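Local coordinates for protein TatD-related deoxyribonuclease (Thermotoga maritima, PDB 1J6O) that probably acts as a metal-dependent deoxyribonuclease of the TatD family, hydrolysing ester bonds in DNA on a TIM-barrel scaffold, at residues A[99-104]-A[132-137]. Sequence-based numbering, arbitrary orientation.
Sequences VAIGET and LNLPLV
Ile101 and Leu136 form the parallel bridge that joins two neighbouring strands of the TIM barrel, the strands of a beta-alpha-beta unit whose crossover is helix 115-132. Ile101 is bonded through both of its backbone polar atoms. Its N donates to Pro135 O at 3.0 Å, nearly straight at the hydrogen (163°), and its O accepts from Val137 N at 2.9 Å, with Leu136 CA adding a CA-H...O contact to the same oxygen. A third bond, Thr104 N to Val137 O at 3.3 Å, follows the corner at Glu103, which a cis peptide precedes. Gly102 fits the geometry of that corner: at its phi of 150° a side chain would be jammed against the preceding carbonyl, and a CB would also clash with Val137 O.

The side chains divide between the two faces of the sheet. With CG1 of Ile101 anti to its own carbonyl carbon (chi1 -69°), that branch meets Leu134 CD1 at 4.1 Å, the two side chains crossing at about a right angle. CD2 of Leu134 reaches Val99 O at 3.9 Å, so an alanine at Leu134 would probably open a gap beside CG1 and CD1 of Ile101 and leave Val99 O less covered. Further along, Leu136 CD2 lies 3.9 Å from Thr104 CG2. On the face of Ala100 and Val137, Ala100 CB packs 3.8 Å from Val137 CG2.

The CB of Glu103, a predicted metal ligand, points away from 132-137, and its OE1 hydrogen-bonds to His17, another predicted ligand. Helix 115-132 covers the Ile101 and Leu136 face through Leu128 and Ala129, Phe263 of helix 248-264 touches Ala100 and Val137, and strand 67-71 pairs with the other edge of strand 98-107.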
loop_
_atom_site.group_PDB
_atom_site.type_symbol
_atom_site.label_atom_id
_atom_site.label_comp_id
_atom_site.label_asym_id
_atom_site.label_seq_id
_atom_site.Cartn_x
_atom_site.Cartn_y
_atom_site.Cartn_z
ATOM N N VAL A 99 4.621 -9.058 6.165
ATOM C CA VAL A 99 4.729 -9.468 4.771
ATOM C C VAL A 99 5.332 -8.437 3.837
ATOM O O VAL A 99 5.423 -8.653 2.629
ATOM C CB VAL A 99 3.312 -9.826 4.232
ATOM C CG1 VAL A 99 2.701 -10.971 5.059
ATOM C CG2 VAL A 99 2.381 -8.605 4.368
ATOM N N ALA A 100 5.766 -7.311 4.388
ATOM C CA ALA A 100 6.329 -6.295 3.536
ATOM C C ALA A 100 7.045 -5.265 4.381
ATOM O O ALA A 100 6.912 -5.267 5.599
ATOM C CB ALA A 100 5.193 -5.590 2.747
ATOM N N ILE A 101 7.827 -4.436 3.705
ATOM C CA ILE A 101 8.586 -3.359 4.322
ATOM C C ILE A 101 7.982 -2.092 3.721
ATOM O O ILE A 101 7.908 -1.940 2.487
ATOM C CB ILE A 101 10.119 -3.394 3.977
ATOM C CG1 ILE A 101 10.795 -4.598 4.635
ATOM C CG2 ILE A 101 10.800 -2.095 4.519
ATOM C CD1 ILE A 101 10.740 -4.606 6.156
ATOM N N GLY A 102 7.532 -1.198 4.606
ATOM C CA GLY A 102 6.926 0.066 4.213
ATOM C C GLY A 102 5.931 0.415 5.318
ATOM O O GLY A 102 5.635 -0.435 6.160
ATOM N N GLU A 103 5.332 1.594 5.293
ATOM C CA GLU A 103 5.519 2.613 4.268
ATOM C C GLU A 103 6.908 3.247 4.195
ATOM O O GLU A 103 7.512 3.585 5.215
ATOM C CB GLU A 103 4.450 3.699 4.493
ATOM C CG GLU A 103 3.941 4.320 3.225
ATOM C CD GLU A 103 2.667 5.126 3.426
ATOM O OE1 GLU A 103 1.790 4.724 4.230
ATOM O OE2 GLU A 103 2.547 6.169 2.753
ATOM N N THR A 104 7.440 3.338 2.982
ATOM C CA THR A 104 8.761 3.942 2.782
ATOM C C THR A 104 8.745 4.615 1.415
ATOM O O THR A 104 7.999 4.214 0.526
ATOM C CB THR A 104 9.911 2.890 2.871
ATOM O OG1 THR A 104 11.176 3.559 2.730
ATOM C CG2 THR A 104 9.779 1.834 1.809
ATOM N N LEU A 132 15.735 -9.374 3.208
ATOM C CA LEU A 132 14.698 -10.270 3.726
ATOM C C LEU A 132 13.806 -10.866 2.652
ATOM O O LEU A 132 12.988 -11.741 2.930
ATOM C CB LEU A 132 13.840 -9.511 4.750
ATOM C CG LEU A 132 14.558 -8.792 5.916
ATOM C CD1 LEU A 132 13.505 -8.069 6.812
ATOM C CD2 LEU A 132 15.368 -9.798 6.744
ATOM N N ASN A 133 13.981 -10.390 1.426
ATOM C CA ASN A 133 13.209 -10.838 0.297
ATOM C C ASN A 133 11.718 -10.542 0.486
ATOM O O ASN A 133 10.857 -11.343 0.125
ATOM C CB ASN A 133 13.427 -12.319 0.064
ATOM C CG ASN A 133 13.155 -12.703 -1.350
ATOM O OD1 ASN A 133 13.126 -11.844 -2.241
ATOM N ND2 ASN A 133 12.962 -13.999 -1.588
ATOM N N LEU A 134 11.423 -9.396 1.091
ATOM C CA LEU A 134 10.039 -8.965 1.330
ATOM C C LEU A 134 9.708 -7.853 0.327
ATOM O O LEU A 134 10.570 -7.050 -0.025
ATOM C CB LEU A 134 9.886 -8.397 2.748
ATOM C CG LEU A 134 9.918 -9.372 3.922
ATOM C CD1 LEU A 134 9.849 -8.580 5.240
ATOM C CD2 LEU A 134 8.745 -10.382 3.815
ATOM N N PRO A 135 8.456 -7.807 -0.161
ATOM C CA PRO A 135 8.034 -6.782 -1.118
ATOM C C PRO A 135 7.985 -5.436 -0.413
ATOM O O PRO A 135 7.872 -5.367 0.814
ATOM C CB PRO A 135 6.656 -7.282 -1.572
ATOM C CG PRO A 135 6.148 -8.000 -0.411
ATOM C CD PRO A 135 7.372 -8.782 0.069
ATOM N N LEU A 136 8.106 -4.372 -1.192
ATOM C CA LEU A 136 8.073 -3.032 -0.654
ATOM C C LEU A 136 6.716 -2.383 -0.867
ATOM O O LEU A 136 6.069 -2.626 -1.874
ATOM C CB LEU A 136 9.137 -2.161 -1.348
ATOM C CG LEU A 136 10.583 -2.454 -0.948
ATOM C CD1 LEU A 136 11.536 -2.211 -2.121
ATOM C CD2 LEU A 136 10.931 -1.573 0.251
ATOM N N VAL A 137 6.291 -1.586 0.116
ATOM C CA VAL A 137 5.032 -0.854 0.077
ATOM C C VAL A 137 5.629 0.558 -0.032
ATOM O O VAL A 137 6.073 1.125 0.959
ATOM C CB VAL A 137 4.239 -1.048 1.387
ATOM C CG1 VAL A 137 3.158 -0.014 1.516
ATOM C CG2 VAL A 137 3.632 -2.454 1.380
#